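Local coordinates for protein 3',5'-cyclic-nucleotide phosphodiesterase 1 (Saccharomyces cerevisiae, PDB 4OJV) that is a class II cyclic-nucleotide phosphodiesterase, a two-zinc enzyme of the metallo-hydrolase superfamily with two central beta sheets, at residues F202-I207 with Y228-R233. Residues are numbered along the deposited sequence; the frame is centred on the assembly and turned at random.
Sequences FPWDVI and YIFRDR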
loop_
_atom_site.group_PDB
_atom_site.type_symbol
_atom_site.label_atom_id
_atom_site.label_comp_id
_atom_site.label_asym_id
_atom_site.label_seq_id
_atom_site.Cartn_x
_atom_site.Cartn_y
_atom_site.Cartn_z
ATOM N N PHE A 202 0.945 -6.616 -27.307
ATOM C CA PHE A 202 -0.157 -7.481 -27.694
ATOM C C PHE A 202 -0.873 -6.880 -28.895
ATOM O O PHE A 202 -0.923 -5.661 -29.030
ATOM C CB PHE A 202 -1.157 -7.690 -26.552
ATOM C CG PHE A 202 -0.534 -8.128 -25.248
ATOM C CD1 PHE A 202 0.548 -9.009 -25.208
ATOM C CD2 PHE A 202 -1.073 -7.685 -24.042
ATOM C CE1 PHE A 202 1.102 -9.403 -23.998
ATOM C CE2 PHE A 202 -0.526 -8.080 -22.830
ATOM C CZ PHE A 202 0.558 -8.941 -22.810
ATOM N N PRO A 203 -1.451 -7.738 -29.757
ATOM C CA PRO A 203 -2.165 -7.262 -30.950
ATOM C C PRO A 203 -3.574 -6.789 -30.579
ATOM O O PRO A 203 -4.586 -7.326 -31.066
ATOM C CB PRO A 203 -2.186 -8.495 -31.859
ATOM C CG PRO A 203 -2.156 -9.647 -30.913
ATOM C CD PRO A 203 -1.317 -9.207 -29.745
ATOM N N TRP A 204 -3.607 -5.794 -29.692
ATOM C CA TRP A 204 -4.837 -5.273 -29.111
ATOM C C TRP A 204 -4.981 -3.803 -29.333
ATOM O O TRP A 204 -3.993 -3.067 -29.381
ATOM C CB TRP A 204 -4.843 -5.458 -27.607
ATOM C CG TRP A 204 -4.819 -6.848 -27.075
ATOM C CD1 TRP A 204 -4.828 -8.059 -27.763
ATOM C CD2 TRP A 204 -4.784 -7.204 -25.667
ATOM N NE1 TRP A 204 -4.805 -9.120 -26.891
ATOM C CE2 TRP A 204 -4.774 -8.663 -25.602
ATOM C CE3 TRP A 204 -4.760 -6.472 -24.483
ATOM C CZ2 TRP A 204 -4.740 -9.343 -24.390
ATOM C CZ3 TRP A 204 -4.733 -7.169 -23.274
ATOM C CH2 TRP A 204 -4.726 -8.566 -23.229
ATOM N N ASP A 205 -6.225 -3.358 -29.455
ATOM C CA ASP A 205 -6.557 -1.943 -29.381
ATOM C C ASP A 205 -6.892 -1.586 -27.942
ATOM O O ASP A 205 -7.447 -2.409 -27.207
ATOM C CB ASP A 205 -7.781 -1.613 -30.246
ATOM C CG ASP A 205 -7.567 -1.887 -31.721
ATOM O OD1 ASP A 205 -6.423 -1.801 -32.209
ATOM O OD2 ASP A 205 -8.579 -2.161 -32.394
ATOM N N VAL A 206 -6.561 -0.358 -27.556
ATOM C CA VAL A 206 -6.992 0.222 -26.285
ATOM C C VAL A 206 -7.758 1.509 -26.578
ATOM O O VAL A 206 -7.286 2.361 -27.341
ATOM C CB VAL A 206 -5.816 0.435 -25.291
ATOM C CG1 VAL A 206 -4.732 1.342 -25.860
ATOM C CG2 VAL A 206 -6.322 0.950 -23.948
ATOM N N ILE A 207 -8.944 1.633 -25.983
ATOM C CA ILE A 207 -9.820 2.772 -26.238
ATOM C C ILE A 207 -10.268 3.339 -24.887
ATOM O O ILE A 207 -11.051 2.699 -24.184
ATOM C CB ILE A 207 -11.062 2.397 -27.097
ATOM C CG1 ILE A 207 -10.729 1.312 -28.142
ATOM C CG2 ILE A 207 -11.634 3.652 -27.741
ATOM C CD1 ILE A 207 -11.942 0.727 -28.843
ATOM N N TYR A 228 -11.502 1.740 -19.722
ATOM C CA TYR A 228 -10.684 1.246 -20.822
ATOM C C TYR A 228 -11.330 0.065 -21.511
ATOM O O TYR A 228 -11.680 -0.924 -20.863
ATOM C CB TYR A 228 -9.323 0.797 -20.295
ATOM C CG TYR A 228 -8.391 1.914 -19.895
ATOM C CD1 TYR A 228 -7.698 2.644 -20.855
ATOM C CD2 TYR A 228 -8.176 2.226 -18.548
ATOM C CE1 TYR A 228 -6.827 3.658 -20.495
ATOM C CE2 TYR A 228 -7.310 3.242 -18.179
ATOM C CZ TYR A 228 -6.636 3.954 -19.157
ATOM O OH TYR A 228 -5.765 4.974 -18.839
ATOM N N ILE A 229 -11.462 0.161 -22.833
ATOM C CA ILE A 229 -11.804 -1.000 -23.658
ATOM C C ILE A 229 -10.516 -1.594 -24.217
ATOM O O ILE A 229 -9.707 -0.872 -24.806
ATOM C CB ILE A 229 -12.736 -0.645 -24.839
ATOM C CG1 ILE A 229 -13.974 0.111 -24.339
ATOM C CG2 ILE A 229 -13.107 -1.907 -25.626
ATOM C CD1 ILE A 229 -14.891 0.609 -25.439
ATOM N N PHE A 230 -10.331 -2.897 -24.026
ATOM C CA PHE A 230 -9.257 -3.635 -24.693
ATOM C C PHE A 230 -9.886 -4.574 -25.703
ATOM O O PHE A 230 -10.736 -5.379 -25.345
ATOM C CB PHE A 230 -8.383 -4.403 -23.695
ATOM C CG PHE A 230 -7.629 -3.510 -22.752
ATOM C CD1 PHE A 230 -8.200 -3.098 -21.549
ATOM C CD2 PHE A 230 -6.367 -3.030 -23.093
ATOM C CE1 PHE A 230 -7.507 -2.254 -20.696
ATOM C CE2 PHE A 230 -5.671 -2.183 -22.241
ATOM C CZ PHE A 230 -6.251 -1.792 -21.047
ATOM N N ARG A 231 -9.459 -4.454 -26.959
ATOM C CA ARG A 231 -10.006 -5.275 -28.037
ATOM C C ARG A 231 -8.915 -6.106 -28.689
ATOM O O ARG A 231 -7.919 -5.564 -29.172
ATOM C CB ARG A 231 -10.698 -4.401 -29.079
ATOM C CG ARG A 231 -11.173 -5.179 -30.309
ATOM C CD ARG A 231 -12.103 -4.353 -31.182
ATOM N NE ARG A 231 -11.433 -3.150 -31.655
ATOM C CZ ARG A 231 -12.030 -1.988 -31.883
ATOM N NH1 ARG A 231 -13.343 -1.859 -31.699
ATOM N NH2 ARG A 231 -11.310 -0.952 -32.302
ATOM N N ASP A 232 -9.101 -7.421 -28.694
ATOM C CA ASP A 232 -8.214 -8.297 -29.443
ATOM C C ASP A 232 -8.567 -8.171 -30.922
ATOM O O ASP A 232 -9.689 -8.478 -31.313
ATOM C CB ASP A 232 -8.390 -9.741 -29.000
ATOM C CG ASP A 232 -7.564 -10.693 -29.818
ATOM O OD1 ASP A 232 -6.349 -10.471 -29.914
ATOM O OD2 ASP A 232 -8.136 -11.643 -30.378
ATOM N N ARG A 233 -7.620 -7.722 -31.740
ATOM C CA ARG A 233 -7.941 -7.444 -33.138
ATOM C C ARG A 233 -8.333 -8.662 -33.957
ATOM O O ARG A 233 -9.218 -8.567 -34.809
ATOM C CB ARG A 233 -6.835 -6.644 -33.810
ATOM C CG ARG A 233 -6.869 -5.177 -33.419
ATOM C CD ARG A 233 -5.971 -4.349 -34.317
ATOM N NE ARG A 233 -4.580 -4.787 -34.225
ATOM C CZ ARG A 233 -3.710 -4.366 -33.313
ATOM N NH1 ARG A 233 -4.075 -3.485 -32.394
ATOM N NH2 ARG A 233 -2.465 -4.828 -33.326
HETATM O O HOH W 1 -1.261 -3.509 -31.163
HETATM O O HOH W 2 -5.264 -9.848 -32.263
HETATM O O HOH W 3 -4.651 -11.697 -28.218
#
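The guanidinium of Arg233 lies over the backbone of Pro203, with Pro203 C 3.4 Å above its plane and towards the rim. Asp205 and a water sit at its edge. The guanidinium of Arg231 has Ile207 CD1 over one face and Asp205 OD2 at its edge, in plane. The Trp204 ring has Phe202 CB over one face, and its NE1 donates to an in-plane water that donates to Asp232 OD1. Asp232 OD2 is hydrogen-bonded to Ser235 OG.

Asp205 stands between two arginines. Arg231 grips it side-on: NE, at 3.1 Å, uses the anti lone pair of Asp205 OD2, and NH2 reaches the same oxygen. The carboxylate and this guanidinium are turned 87° apart. The Arg231 chain bends at chi3 (60°), bringing NE to this oxygen. Arg233 NH1 forms a salt bridge with Asp205 OD1 at 2.9 Å, from above the carboxylate plane. Lys198 forms another to OD1. Three cations around one buried carboxylate would probably favour its charged form.

The segments belong to the antiparallel hairpin of strands 204-215 and 222-232, within a seven-stranded mixed sheet, one of the two packed face to face in the metallo-beta-lactamase-like αββα sandwich. Asp205 with Arg231 and Ile207 with Ile229 are hydrogen-bonded pairs. A hydrogen bond from Arg233 N to Pro203 O, 3.1 Å, follows past the strand ends, where Pro203 centres an inverse gamma turn.

Trp204, Val206 and Phe230 occupy the other face, from which Trp204 and Phe230 reach strands 22-27 and 35-38 of the eight-stranded sheet. Val206 CG2, anti to the backbone N, touches Phe230 CE2 at 3.6 Å and Tyr228 CD1 at 3.8 Å. Trp204 CE3 meets Phe230 CD2 at 4.0 Å. On the Asp205 face, Ile207 and Ile229 touch through their CB atoms and both pack on Tyr263 of helix 256-267.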